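Local atomic coordinates of cellulase CEL9M (Clostridium cellulolyticum, PDB entry 1IA6), a protein that probably hydrolyses internal beta-1,4-glucosidic linkages of cellulose and related beta-D-glucans, serving as a family 9 glycoside hydrolase catalytic module. Residues V61-P66 and Q201-A206; A71-W76 and Y415-V420; N111-Y116 and A145-P150; Y116-E121 and P140-A145; P150-L155 and A193-G198. All blocks are in the same frame, centred on the assembly; numbering follows the deposited sequence. Where two conformers were deposited one is given.

Contact 1 of 5, residues V61-P66 and Q201-A206; sequences VKFGLP and QSFYQA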
# COMPACT_ATOMS: atom_id res chain seq x y z
N VAL A 61 8.34 -3.96 -12.36
CA VAL A 61 7.69 -5.24 -12.14
C VAL A 61 6.41 -5.06 -11.35
O VAL A 61 6.31 -4.17 -10.50
CB VAL A 61 8.62 -6.20 -11.36
CG1 VAL A 61 7.91 -7.52 -11.08
CG2 VAL A 61 9.90 -6.44 -12.16
N LYS A 62 5.41 -5.89 -11.63
CA LYS A 62 4.15 -5.83 -10.90
C LYS A 62 4.15 -7.05 -9.97
O LYS A 62 3.91 -8.17 -10.41
CB LYS A 62 2.96 -5.84 -11.87
CG LYS A 62 3.04 -4.68 -12.86
CD LYS A 62 1.79 -4.51 -13.73
CE LYS A 62 1.70 -5.59 -14.80
NZ LYS A 62 0.68 -5.22 -15.82
N PHE A 63 4.47 -6.81 -8.70
CA PHE A 63 4.54 -7.84 -7.67
C PHE A 63 3.19 -7.97 -6.98
O PHE A 63 2.69 -7.01 -6.40
CB PHE A 63 5.61 -7.48 -6.63
CG PHE A 63 7.02 -7.64 -7.11
CD1 PHE A 63 7.57 -8.91 -7.28
CD2 PHE A 63 7.82 -6.53 -7.36
CE1 PHE A 63 8.90 -9.06 -7.70
CE2 PHE A 63 9.14 -6.67 -7.77
CZ PHE A 63 9.68 -7.94 -7.94
N GLY A 64 2.62 -9.17 -7.01
CA GLY A 64 1.31 -9.40 -6.42
C GLY A 64 1.00 -9.04 -4.98
O GLY A 64 -0.08 -8.50 -4.70
N LEU A 65 1.91 -9.33 -4.05
CA LEU A 65 1.60 -9.04 -2.65
C LEU A 65 1.51 -7.55 -2.35
O LEU A 65 0.50 -7.08 -1.82
CB LEU A 65 2.61 -9.73 -1.71
CG LEU A 65 2.29 -9.65 -0.21
CD1 LEU A 65 0.81 -9.97 0.04
CD2 LEU A 65 3.18 -10.63 0.54
N PRO A 66 2.57 -6.78 -2.68
CA PRO A 66 2.46 -5.34 -2.39
C PRO A 66 1.39 -4.66 -3.25
O PRO A 66 0.85 -3.63 -2.86
CB PRO A 66 3.88 -4.82 -2.67
CG PRO A 66 4.45 -5.82 -3.63
CD PRO A 66 3.93 -7.14 -3.11
N GLN A 201 9.77 -13.92 -5.43
CA GLN A 201 11.20 -13.99 -5.69
C GLN A 201 11.92 -13.59 -4.40
O GLN A 201 11.39 -13.78 -3.32
CB GLN A 201 11.59 -13.06 -6.85
CG GLN A 201 10.91 -13.43 -8.17
CD GLN A 201 11.51 -12.71 -9.37
OE1 GLN A 201 11.11 -11.60 -9.71
NE2 GLN A 201 12.49 -13.35 -10.00
N SER A 202 13.12 -13.03 -4.50
CA SER A 202 13.85 -12.64 -3.30
C SER A 202 13.48 -11.21 -2.89
O SER A 202 13.94 -10.71 -1.86
CB SER A 202 15.36 -12.74 -3.53
OG SER A 202 15.78 -11.84 -4.54
N PHE A 203 12.64 -10.57 -3.69
CA PHE A 203 12.24 -9.19 -3.45
C PHE A 203 11.14 -9.07 -2.41
O PHE A 203 11.18 -8.19 -1.55
CB PHE A 203 11.80 -8.56 -4.77
CG PHE A 203 12.86 -8.64 -5.83
CD1 PHE A 203 13.99 -7.83 -5.76
CD2 PHE A 203 12.76 -9.55 -6.87
CE1 PHE A 203 15.01 -7.95 -6.69
CE2 PHE A 203 13.77 -9.68 -7.81
CZ PHE A 203 14.90 -8.87 -7.72
N TYR A 204 10.16 -9.96 -2.49
CA TYR A 204 9.06 -9.95 -1.53
C TYR A 204 8.86 -11.34 -0.96
O TYR A 204 7.97 -12.08 -1.38
CB TYR A 204 7.79 -9.43 -2.20
CG TYR A 204 7.81 -7.94 -2.41
CD1 TYR A 204 7.53 -7.06 -1.36
CD2 TYR A 204 8.19 -7.39 -3.64
CE1 TYR A 204 7.61 -5.68 -1.52
CE2 TYR A 204 8.27 -6.01 -3.82
CZ TYR A 204 7.99 -5.16 -2.75
OH TYR A 204 8.07 -3.80 -2.91
N GLN A 205 9.72 -11.70 -0.02
CA GLN A 205 9.65 -13.00 0.63
C GLN A 205 8.64 -12.96 1.77
O GLN A 205 8.91 -12.38 2.83
CB GLN A 205 11.04 -13.38 1.15
CG GLN A 205 12.03 -13.66 0.03
CD GLN A 205 13.44 -13.87 0.54
OE1 GLN A 205 14.15 -12.92 0.84
NE2 GLN A 205 13.85 -15.13 0.63
N ALA A 206 7.49 -13.58 1.55
CA ALA A 206 6.42 -13.60 2.55
C ALA A 206 6.63 -14.67 3.61
O ALA A 206 7.28 -15.69 3.37
CB ALA A 206 5.08 -13.82 1.86
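Gln201 OE1 lies at the edge of the Phe63 ring, 3.9 Å from Phe63 CE1, and accepts hydrogen bonds from Gln118 NE2 and the backbone N of Gly122. With NE2 of the same amide bonded to Glu121, both ends of the group are held, and its rotation is fixed where it borders the aromatic ring. The rest of the contact is apolar. Phe63 CZ meets Phe203 CD2 at 3.6 Å, the two rings inclined at 47°, while Tyr204 CD2 lies over one face of Phe63, toward the rim, the ring pair itself being oblique, with Tyr204 CE2 3.6 Å from Phe63 CD2. Val61 CG1 covers the opposite face of Phe63. This aromatic cluster packs the loop between helices 174-193 and 210-224 against the start of helix 64-80 of the (alpha/alpha)6 barrel, with Phe63 at the N-cap position. Pro66, in the first turn, where a proline fits because its missing N-H is not needed there, puts CG over the Tyr204 ring, 3.7 Å from the ring centroid and only 10° off the normal, a CH-pi contact. Tyr204 is thus packed on one face by Pro66 and held at its hydroxyl by a hydrogen bond to Asp56. Leu65 CG stands anti to the backbone N (chi1 -172°), and Leu65 CD2 lies 3.9 Å from CB of Ala206, which itself touches the calcium ligand Asp257.

Contact 2 of 5, residues A71-W76 and Y415-V420; sequences AAILGW and YNAGLV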
# COMPACT_ATOMS: atom_id res chain seq x y z
N ALA A 71 -3.59 -1.73 -2.65
CA ALA A 71 -4.98 -1.50 -3.05
C ALA A 71 -5.91 -1.64 -1.85
O ALA A 71 -6.88 -0.90 -1.72
CB ALA A 71 -5.38 -2.49 -4.14
N ALA A 72 -5.62 -2.60 -0.97
CA ALA A 72 -6.45 -2.82 0.21
C ALA A 72 -6.34 -1.69 1.22
O ALA A 72 -7.35 -1.27 1.79
CB ALA A 72 -6.08 -4.15 0.88
N ILE A 73 -5.13 -1.19 1.45
CA ILE A 73 -4.93 -0.11 2.41
C ILE A 73 -5.52 1.20 1.92
O ILE A 73 -6.06 1.98 2.71
CB ILE A 73 -3.43 0.08 2.74
CG1 ILE A 73 -2.87 -1.20 3.35
CG2 ILE A 73 -3.23 1.28 3.66
CD1 ILE A 73 -3.72 -1.82 4.44
N LEU A 74 -5.41 1.46 0.62
CA LEU A 74 -5.99 2.67 0.05
C LEU A 74 -7.51 2.58 0.18
O LEU A 74 -8.18 3.56 0.52
CB LEU A 74 -5.61 2.82 -1.42
CG LEU A 74 -4.17 3.25 -1.71
CD1 LEU A 74 -3.90 3.13 -3.21
CD2 LEU A 74 -3.96 4.70 -1.24
N GLY A 75 -8.06 1.40 -0.10
CA GLY A 75 -9.50 1.21 0.01
C GLY A 75 -9.97 1.38 1.45
O GLY A 75 -11.04 1.92 1.70
N TRP A 76 -9.16 0.92 2.40
CA TRP A 76 -9.50 1.03 3.81
C TRP A 76 -9.52 2.50 4.22
O TRP A 76 -10.39 2.92 4.99
CB TRP A 76 -8.48 0.25 4.66
CG TRP A 76 -8.87 0.06 6.10
CD1 TRP A 76 -10.13 0.09 6.62
CD2 TRP A 76 -7.99 -0.24 7.19
NE1 TRP A 76 -10.09 -0.18 7.97
CE2 TRP A 76 -8.79 -0.39 8.35
CE3 TRP A 76 -6.60 -0.41 7.31
CZ2 TRP A 76 -8.25 -0.69 9.60
CZ3 TRP A 76 -6.06 -0.71 8.56
CH2 TRP A 76 -6.89 -0.84 9.69
N TYR A 415 4.69 2.17 0.38
CA TYR A 415 5.11 3.29 1.22
C TYR A 415 3.97 4.31 1.26
O TYR A 415 3.53 4.73 2.33
CB TYR A 415 6.34 3.98 0.62
CG TYR A 415 7.67 3.29 0.83
CD1 TYR A 415 7.75 1.92 1.07
CD2 TYR A 415 8.86 4.01 0.72
CE1 TYR A 415 8.99 1.29 1.21
CE2 TYR A 415 10.10 3.39 0.86
CZ TYR A 415 10.16 2.03 1.10
OH TYR A 415 11.38 1.42 1.22
N ASN A 416 3.51 4.71 0.08
CA ASN A 416 2.44 5.70 -0.02
C ASN A 416 1.06 5.24 0.42
O ASN A 416 0.24 6.07 0.82
CB ASN A 416 2.37 6.26 -1.44
CG ASN A 416 3.24 7.49 -1.62
OD1 ASN A 416 4.46 7.41 -1.50
ND2 ASN A 416 2.61 8.63 -1.88
N ALA A 417 0.79 3.94 0.35
CA ALA A 417 -0.53 3.45 0.74
C ALA A 417 -0.87 3.88 2.17
O ALA A 417 -1.94 4.43 2.43
CB ALA A 417 -0.58 1.93 0.62
N GLY A 418 0.06 3.63 3.09
CA GLY A 418 -0.14 3.99 4.48
C GLY A 418 -0.14 5.49 4.72
O GLY A 418 -0.80 5.97 5.65
N LEU A 419 0.59 6.23 3.89
CA LEU A 419 0.66 7.68 4.02
C LEU A 419 -0.70 8.29 3.72
O LEU A 419 -1.17 9.17 4.44
CB LEU A 419 1.70 8.26 3.07
CG LEU A 419 1.81 9.80 3.06
CD1 LEU A 419 2.26 10.29 4.44
CD2 LEU A 419 2.79 10.24 2.00
N VAL A 420 -1.33 7.84 2.64
CA VAL A 420 -2.64 8.36 2.28
C VAL A 420 -3.60 8.17 3.45
O VAL A 420 -4.32 9.09 3.82
CB VAL A 420 -3.22 7.64 1.04
CG1 VAL A 420 -4.63 8.13 0.77
CG2 VAL A 420 -2.33 7.90 -0.17
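Ile73 and Leu74 straddle Ala417 where helix 64-80 runs beside helix 413-429 in the (alpha/alpha)6 barrel. The two segments point the same way, at 9° to each other, consistent with neighbouring helices of one ring of such a barrel, and their axes approach to 8.4 Å. A small residue suits the middle of so close a pairing, because the methyl of Ala417 occupies little space between the larger branched chains. Ile73 is turned with its CG2 branch anti to the backbone N and CG1 anti to the carbonyl carbon (chi1 -61°). Its CB points toward the partner helix, 4.0 Å from Ala417 CB, and this torsion brings CG2 there too, while the far end of the chain leads away and the residue also touches Met254 and Met315. The backbone N of Gly418 lies 4.1 Å from Ile73 CG2. Leu74 leaves its helix flank differently: its CD2 methyl swings across to Val420, and the two side chains cross at about a right angle. Leu74 also packs on Leu98 and Phe101 of helix 91-107, and Val420 on Leu10 and Ile14 of helix 6-15, making this a junction of mainly apolar side chains near the centre of the chain. One methyl of Val420, CG2, lies 3.7 Å from Leu74 CD2, and Ile73 CG2 sits 3.6 Å from the carbonyl oxygen Ala417 O.

Contact 3 of 5, residues N111-Y116 and A145-P150; sequences NSTTFY and ADPSSP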
# COMPACT_ATOMS: atom_id res chain seq x y z
N ASN A 111 -10.69 -17.13 -14.87
CA ASN A 111 -11.71 -18.11 -14.50
C ASN A 111 -11.77 -18.17 -12.97
O ASN A 111 -10.95 -17.55 -12.30
CB ASN A 111 -11.42 -19.49 -15.10
CG ASN A 111 -10.05 -20.02 -14.72
OD1 ASN A 111 -9.76 -20.24 -13.55
ND2 ASN A 111 -9.21 -20.24 -15.73
N SER A 112 -12.72 -18.91 -12.43
CA SER A 112 -12.90 -18.99 -10.98
C SER A 112 -11.74 -19.55 -10.15
O SER A 112 -11.67 -19.27 -8.96
CB SER A 112 -14.17 -19.78 -10.65
OG SER A 112 -14.02 -21.14 -10.99
N THR A 113 -10.85 -20.32 -10.76
CA THR A 113 -9.75 -20.90 -9.99
C THR A 113 -8.34 -20.49 -10.42
O THR A 113 -7.37 -21.16 -10.09
CB THR A 113 -9.82 -22.44 -10.00
OG1 THR A 113 -9.77 -22.92 -11.35
CG2 THR A 113 -11.11 -22.92 -9.34
N THR A 114 -8.23 -19.38 -11.14
CA THR A 114 -6.91 -18.93 -11.59
C THR A 114 -6.69 -17.45 -11.32
O THR A 114 -7.60 -16.64 -11.49
CB THR A 114 -6.73 -19.17 -13.10
OG1 THR A 114 -7.03 -20.53 -13.40
CG2 THR A 114 -5.29 -18.85 -13.51
N PHE A 115 -5.48 -17.10 -10.89
CA PHE A 115 -5.14 -15.71 -10.64
C PHE A 115 -3.67 -15.46 -10.89
O PHE A 115 -2.81 -15.99 -10.18
CB PHE A 115 -5.46 -15.32 -9.19
CG PHE A 115 -5.24 -13.86 -8.91
CD1 PHE A 115 -6.06 -12.90 -9.50
CD2 PHE A 115 -4.20 -13.44 -8.09
CE1 PHE A 115 -5.84 -11.54 -9.27
CE2 PHE A 115 -3.98 -12.08 -7.86
CZ PHE A 115 -4.80 -11.13 -8.45
N TYR A 116 -3.38 -14.66 -11.91
CA TYR A 116 -2.01 -14.30 -12.26
C TYR A 116 -1.62 -13.17 -11.33
O TYR A 116 -2.39 -12.22 -11.16
CB TYR A 116 -1.95 -13.82 -13.71
CG TYR A 116 -2.11 -14.95 -14.70
CD1 TYR A 116 -1.03 -15.76 -15.03
CD2 TYR A 116 -3.35 -15.24 -15.27
CE1 TYR A 116 -1.17 -16.84 -15.91
CE2 TYR A 116 -3.51 -16.31 -16.15
CZ TYR A 116 -2.41 -17.10 -16.46
OH TYR A 116 -2.55 -18.17 -17.32
N ALA A 145 -1.64 -18.30 -9.31
CA ALA A 145 -2.17 -19.16 -8.28
C ALA A 145 -3.29 -19.99 -8.91
O ALA A 145 -4.04 -19.49 -9.74
CB ALA A 145 -2.72 -18.33 -7.13
N ASP A 146 -3.35 -21.26 -8.53
CA ASP A 146 -4.39 -22.16 -9.01
C ASP A 146 -4.52 -23.29 -7.98
O ASP A 146 -3.83 -23.28 -6.96
CB ASP A 146 -4.04 -22.71 -10.41
CG ASP A 146 -2.69 -23.37 -10.46
OD1 ASP A 146 -2.39 -24.20 -9.58
OD2 ASP A 146 -1.93 -23.07 -11.40
N PRO A 147 -5.40 -24.27 -8.23
CA PRO A 147 -5.56 -25.37 -7.26
C PRO A 147 -4.29 -26.08 -6.80
O PRO A 147 -4.28 -26.67 -5.72
CB PRO A 147 -6.54 -26.30 -7.98
CG PRO A 147 -7.42 -25.33 -8.70
CD PRO A 147 -6.40 -24.37 -9.30
N SER A 148 -3.23 -26.02 -7.60
CA SER A 148 -1.99 -26.70 -7.23
C SER A 148 -0.86 -25.75 -6.84
O SER A 148 0.23 -26.19 -6.46
CB SER A 148 -1.52 -27.59 -8.38
OG SER A 148 -1.27 -26.82 -9.54
N SER A 149 -1.12 -24.45 -6.92
CA SER A 149 -0.12 -23.44 -6.58
C SER A 149 -0.72 -22.41 -5.62
O SER A 149 -1.46 -21.51 -6.04
CB SER A 149 0.37 -22.74 -7.85
OG SER A 149 1.38 -21.79 -7.56
N PRO A 150 -0.42 -22.53 -4.32
CA PRO A 150 -0.93 -21.61 -3.30
C PRO A 150 -0.35 -20.20 -3.31
O PRO A 150 0.79 -19.99 -3.74
CB PRO A 150 -0.61 -22.34 -2.00
CG PRO A 150 0.69 -22.99 -2.33
CD PRO A 150 0.44 -23.56 -3.71
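Phe115 and Ala145 form the tight part of this contact, a hydrogen-bonded antiparallel pair joined by two backbone hydrogen bonds, one in each direction. Ala145 N donates to Phe115 O at 2.7 Å and an almost straight 170°, and Phe115 N returns a bond of 3.0 Å to Ala145 O. Next to this pair, where the chains come off the sheet, carbonyls are met by CA-H groups: Asp146 CA is 3.3 Å from Thr113 O, and Thr114 CA is 3.5 Å from Ala145 O. The small Ala145 leaves space on the face it shares with the Phe115 ring. Toward the solvent the fit slackens: apart from Thr113 O, 3.4 Å from Pro147 CD, the exposed side chains meet loosely, Thr113 CB 4.0 Å from Pro147 CG. Each chain is stiffened there by a type I turn carrying an Asx turn. Asn111 OD1 takes Thr114 OG1 at 2.7 Å as well as Thr113 N, both in the amide plane on lone pairs. Asp146 CG sits between the backbone N and carbonyl carbon (chi1 55°), and its OD1 receives Ser148 OG at 2.8 Å and Ser148 N on the anti lone pair. On the buried face Phe115 packs against Leu155 and Thr158 of helix 152-169 and Leu187 of helix 174-193, with Ala145 also on Leu155, so the sheet's end lies over both helices.

Contact 4 of 5, residues Y116-E121 and P140-A145; sequences YYQVGE and PSLYKA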
# COMPACT_ATOMS: atom_id res chain seq x y z
N TYR A 116 -3.38 -14.66 -11.91
CA TYR A 116 -2.01 -14.30 -12.26
C TYR A 116 -1.62 -13.17 -11.33
O TYR A 116 -2.39 -12.22 -11.16
CB TYR A 116 -1.95 -13.82 -13.71
CG TYR A 116 -2.11 -14.95 -14.70
CD1 TYR A 116 -1.03 -15.76 -15.03
CD2 TYR A 116 -3.35 -15.24 -15.27
CE1 TYR A 116 -1.17 -16.84 -15.91
CE2 TYR A 116 -3.51 -16.31 -16.15
CZ TYR A 116 -2.41 -17.10 -16.46
OH TYR A 116 -2.55 -18.17 -17.32
N TYR A 117 -0.44 -13.25 -10.72
CA TYR A 117 -0.06 -12.20 -9.78
C TYR A 117 1.31 -11.55 -9.90
O TYR A 117 1.69 -10.74 -9.06
CB TYR A 117 -0.29 -12.69 -8.34
CG TYR A 117 0.53 -13.88 -7.90
CD1 TYR A 117 1.87 -13.73 -7.53
CD2 TYR A 117 -0.04 -15.14 -7.77
CE1 TYR A 117 2.61 -14.81 -7.04
CE2 TYR A 117 0.68 -16.23 -7.29
CZ TYR A 117 2.01 -16.05 -6.92
OH TYR A 117 2.72 -17.12 -6.42
N GLN A 118 2.07 -11.91 -10.93
CA GLN A 118 3.35 -11.24 -11.14
C GLN A 118 3.68 -11.16 -12.61
O GLN A 118 3.69 -12.17 -13.32
CB GLN A 118 4.52 -11.92 -10.41
CG GLN A 118 5.80 -11.05 -10.54
CD GLN A 118 6.99 -11.53 -9.73
OE1 GLN A 118 6.86 -11.91 -8.57
NE2 GLN A 118 8.17 -11.48 -10.34
N VAL A 119 3.91 -9.94 -13.08
CA VAL A 119 4.28 -9.70 -14.46
C VAL A 119 5.65 -9.05 -14.41
O VAL A 119 5.83 -8.00 -13.78
CB VAL A 119 3.29 -8.74 -15.14
CG1 VAL A 119 3.80 -8.34 -16.53
CG2 VAL A 119 1.93 -9.43 -15.27
N GLY A 120 6.62 -9.69 -15.07
CA GLY A 120 7.98 -9.19 -15.07
C GLY A 120 8.86 -10.06 -14.19
O GLY A 120 8.37 -10.79 -13.33
N GLU A 121 10.17 -9.99 -14.41
CA GLU A 121 11.11 -10.77 -13.62
C GLU A 121 12.05 -9.75 -12.99
O GLU A 121 12.75 -9.01 -13.69
CB GLU A 121 11.87 -11.74 -14.53
CG GLU A 121 12.70 -12.79 -13.80
CD GLU A 121 13.97 -12.22 -13.21
OE1 GLU A 121 14.82 -11.72 -13.98
OE2 GLU A 121 14.13 -12.26 -11.98
N PRO A 140 7.64 -11.77 -18.69
CA PRO A 140 6.97 -13.04 -18.40
C PRO A 140 5.88 -12.91 -17.34
O PRO A 140 6.01 -12.14 -16.39
CB PRO A 140 8.11 -13.92 -17.92
CG PRO A 140 8.96 -12.94 -17.15
CD PRO A 140 8.98 -11.73 -18.07
N SER A 141 4.79 -13.65 -17.53
CA SER A 141 3.71 -13.68 -16.56
C SER A 141 4.26 -14.81 -15.69
O SER A 141 3.86 -15.97 -15.79
CB SER A 141 2.40 -14.08 -17.24
OG SER A 141 2.10 -13.16 -18.27
N LEU A 142 5.22 -14.44 -14.85
CA LEU A 142 5.96 -15.37 -14.00
C LEU A 142 5.23 -16.28 -13.03
O LEU A 142 5.52 -17.48 -12.97
CB LEU A 142 7.05 -14.60 -13.25
CG LEU A 142 8.25 -15.42 -12.79
CD1 LEU A 142 8.90 -16.10 -13.99
CD2 LEU A 142 9.25 -14.52 -12.08
N TYR A 143 4.30 -15.74 -12.25
CA TYR A 143 3.58 -16.55 -11.27
C TYR A 143 2.06 -16.44 -11.36
O TYR A 143 1.51 -15.41 -11.74
CB TYR A 143 4.00 -16.16 -9.85
CG TYR A 143 5.48 -16.26 -9.55
CD1 TYR A 143 6.15 -17.48 -9.62
CD2 TYR A 143 6.20 -15.12 -9.17
CE1 TYR A 143 7.50 -17.57 -9.31
CE2 TYR A 143 7.56 -15.21 -8.86
CZ TYR A 143 8.20 -16.43 -8.93
OH TYR A 143 9.54 -16.52 -8.62
N LYS A 144 1.40 -17.53 -10.99
CA LYS A 144 -0.05 -17.58 -10.98
C LYS A 144 -0.48 -18.55 -9.89
O LYS A 144 0.25 -19.49 -9.57
CB LYS A 144 -0.59 -18.05 -12.33
CG LYS A 144 -0.32 -19.51 -12.64
CD LYS A 144 -1.04 -19.95 -13.91
CE LYS A 144 -0.74 -21.39 -14.24
NZ LYS A 144 -1.39 -21.79 -15.52
N ALA A 145 -1.64 -18.30 -9.31
CA ALA A 145 -2.17 -19.16 -8.28
C ALA A 145 -3.29 -19.99 -8.91
O ALA A 145 -4.04 -19.49 -9.74
CB ALA A 145 -2.72 -18.33 -7.13
O HOH W 1 1.52 -19.41 -6.56
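Of all the residues here, Tyr143, Tyr116 and Tyr117 have the most surface buried, where strands 115-119 and 143-145 lie antiparallel in the small three-stranded sheet. Tyr143 CB sits over one face of the Tyr117 ring, 3.4 Å from Tyr117 CE1. The Tyr143 ring turns its edge to the amide of Gln118, whose plane is 83° from the ring and whose OE1 is 3.3 Å from Tyr143 CD2. Tyr116, on the other face of the sheet, lies alongside the extended Lys144 chain, with Tyr116 CD1 3.6 Å from Lys144 CB; the lysine's methylenes suit a ring at the surface. Backbone bonds join the chains: Tyr117 N to Tyr143 O at 3.1 Å, and Gly120 N to Pro140 O at 2.8 Å and 177°, Gly120 having backbone angles that call for glycine. Gln118 NE2, besides its bond to Gln201, donates to Gly120 O. The Tyr117 hydroxyl is hydrogen-bonded to Asn199 N and, at 2.6 Å, to a water; the same water donates to Lys144 O. Gln118 N is buried without a partner in the model, a likely cost; the weakly positive rim of Tyr143 probably makes a weak electrostatic match for the partly negative Gln118 OE1.

Contact 5 of 5, residues P150-L155 and A193-G198; sequences PASDIL and ANQGVG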
# COMPACT_ATOMS: atom_id res chain seq x y z
N PRO A 150 -0.42 -22.53 -4.32
CA PRO A 150 -0.93 -21.61 -3.30
C PRO A 150 -0.35 -20.20 -3.31
O PRO A 150 0.79 -19.99 -3.74
CB PRO A 150 -0.61 -22.34 -2.00
CG PRO A 150 0.69 -22.99 -2.33
CD PRO A 150 0.44 -23.56 -3.71
N ALA A 151 -1.14 -19.26 -2.83
CA ALA A 151 -0.75 -17.86 -2.72
C ALA A 151 -1.81 -17.22 -1.84
O ALA A 151 -2.37 -16.17 -2.17
CB ALA A 151 -0.73 -17.21 -4.10
N SER A 152 -2.08 -17.87 -0.71
CA SER A 152 -3.10 -17.41 0.23
C SER A 152 -2.99 -15.96 0.67
O SER A 152 -4.01 -15.28 0.82
CB SER A 152 -3.10 -18.32 1.47
OG SER A 152 -3.31 -19.67 1.10
N ASP A 153 -1.78 -15.49 0.90
CA ASP A 153 -1.61 -14.11 1.34
C ASP A 153 -1.93 -13.12 0.21
O ASP A 153 -2.65 -12.15 0.43
CB ASP A 153 -0.19 -13.88 1.89
CG ASP A 153 0.91 -14.32 0.92
OD1 ASP A 153 0.64 -15.12 0.00
OD2 ASP A 153 2.06 -13.88 1.10
N ILE A 154 -1.41 -13.39 -0.98
CA ILE A 154 -1.66 -12.53 -2.13
C ILE A 154 -3.14 -12.54 -2.50
O ILE A 154 -3.75 -11.48 -2.71
CB ILE A 154 -0.81 -12.98 -3.34
CG1 ILE A 154 0.67 -12.80 -3.00
CG2 ILE A 154 -1.19 -12.18 -4.59
CD1 ILE A 154 1.61 -13.17 -4.14
N LEU A 155 -3.73 -13.73 -2.56
CA LEU A 155 -5.13 -13.87 -2.91
C LEU A 155 -6.03 -13.15 -1.91
O LEU A 155 -7.02 -12.54 -2.30
CB LEU A 155 -5.51 -15.36 -2.97
CG LEU A 155 -4.93 -16.13 -4.15
CD1 LEU A 155 -5.16 -17.63 -3.97
CD2 LEU A 155 -5.59 -15.64 -5.44
N ALA A 193 -8.66 -22.77 0.27
CA ALA A 193 -8.70 -24.13 -0.27
C ALA A 193 -7.32 -24.78 -0.26
O ALA A 193 -7.17 -25.94 0.12
CB ALA A 193 -9.26 -24.12 -1.68
N ASN A 194 -6.31 -24.03 -0.69
CA ASN A 194 -4.92 -24.51 -0.72
C ASN A 194 -4.11 -23.43 -0.01
O ASN A 194 -3.89 -22.35 -0.56
CB ASN A 194 -4.43 -24.66 -2.16
CG ASN A 194 -3.11 -25.40 -2.25
OD1 ASN A 194 -2.23 -25.21 -1.41
ND2 ASN A 194 -2.96 -26.24 -3.27
N GLN A 195 -3.65 -23.74 1.19
CA GLN A 195 -2.93 -22.78 2.01
C GLN A 195 -1.41 -22.76 1.94
O GLN A 195 -0.75 -23.78 2.07
CB GLN A 195 -3.39 -22.93 3.46
CG GLN A 195 -4.82 -22.43 3.68
CD GLN A 195 -5.41 -22.82 5.02
OE1 GLN A 195 -4.68 -22.99 6.00
NE2 GLN A 195 -6.73 -22.94 5.07
N GLY A 196 -0.88 -21.55 1.75
CA GLY A 196 0.56 -21.35 1.66
C GLY A 196 0.82 -19.95 1.13
O GLY A 196 -0.06 -19.35 0.52
N VAL A 197 2.01 -19.40 1.36
CA VAL A 197 2.30 -18.06 0.86
C VAL A 197 2.65 -18.08 -0.63
O VAL A 197 3.16 -19.08 -1.14
CB VAL A 197 3.46 -17.38 1.63
CG1 VAL A 197 3.08 -17.21 3.09
CG2 VAL A 197 4.74 -18.21 1.49
N GLY A 198 2.38 -16.97 -1.31
CA GLY A 198 2.68 -16.86 -2.73
C GLY A 198 4.15 -16.58 -2.97
O GLY A 198 4.92 -16.41 -2.02
O HOH W 2 3.39 -20.76 -3.85
O HOH W 3 -3.90 -20.25 -2.35
O HOH W 4 3.61 -14.02 -1.15
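Gly196 O meets Ser152 N at 2.8 Å as residues 193-198 run past the start of helix 152-169, the CA atoms coming nearest at Ala151 and Gly198, 3.6 Å apart. The loop thus satisfies that first-turn N-H. Ser152 OG accepts Gly196 N at 3.1 Å and also bonds Gly191 O, its short hydroxyl linking the helix start to the end of helix 174-193. Asp153 CG stands between backbone N and carbonyl carbon (chi1 53°), and OD1 is met on its syn side by Gly198 N at 2.9 Å. The carboxylate is probably stabilised by the helix end; the Asp153 side chain is about 4 Å from the calcium ion at the nearest atoms, next to the ligand Asp212. A water donates to Asp153 OD2 at 2.7 Å, and another bridges Pro150 O and Val197 O. With no side chain, Gly198 brings its CA to 3.7 Å from Ala151 CB, and Gly196 lies close against Pro150. Pro150 CB rests 3.3 Å from Asn194 OD1, while ND2 of the same amide is hydrogen-bonded to Pro147 O. Asp153 packs on Leu65 of helix 64-80, Ala151 and Ile154 on Tyr117 of strand 115-119, and Leu155 on Phe115 and Ala145.

Overall arrangement
From the N terminus, residues 61-66 open the long loop that contact 1 closes at 201-206. Before it closes, helix 64-80 supplies 71-76, whose partner 415-420 lies near the C terminus, so contacts 1 and 2 cross. Contacts 3, 4 and 5 all nest within both. Contact 4 sits inside the loop closed by contact 3, sharing Tyr116 and Ala145, and contact 5 follows in series from Pro150, the residue it shares with contact 3. Contacts 3 and 4 pair two of the sheet's three strands, contact 5 joins the sheet through helix 152-169 to the calcium region, and contact 1 ties strand 62-63 and helix 64-80 to that region. Contact 2 pairs helices 64-80 and 413-429 near the chain centre.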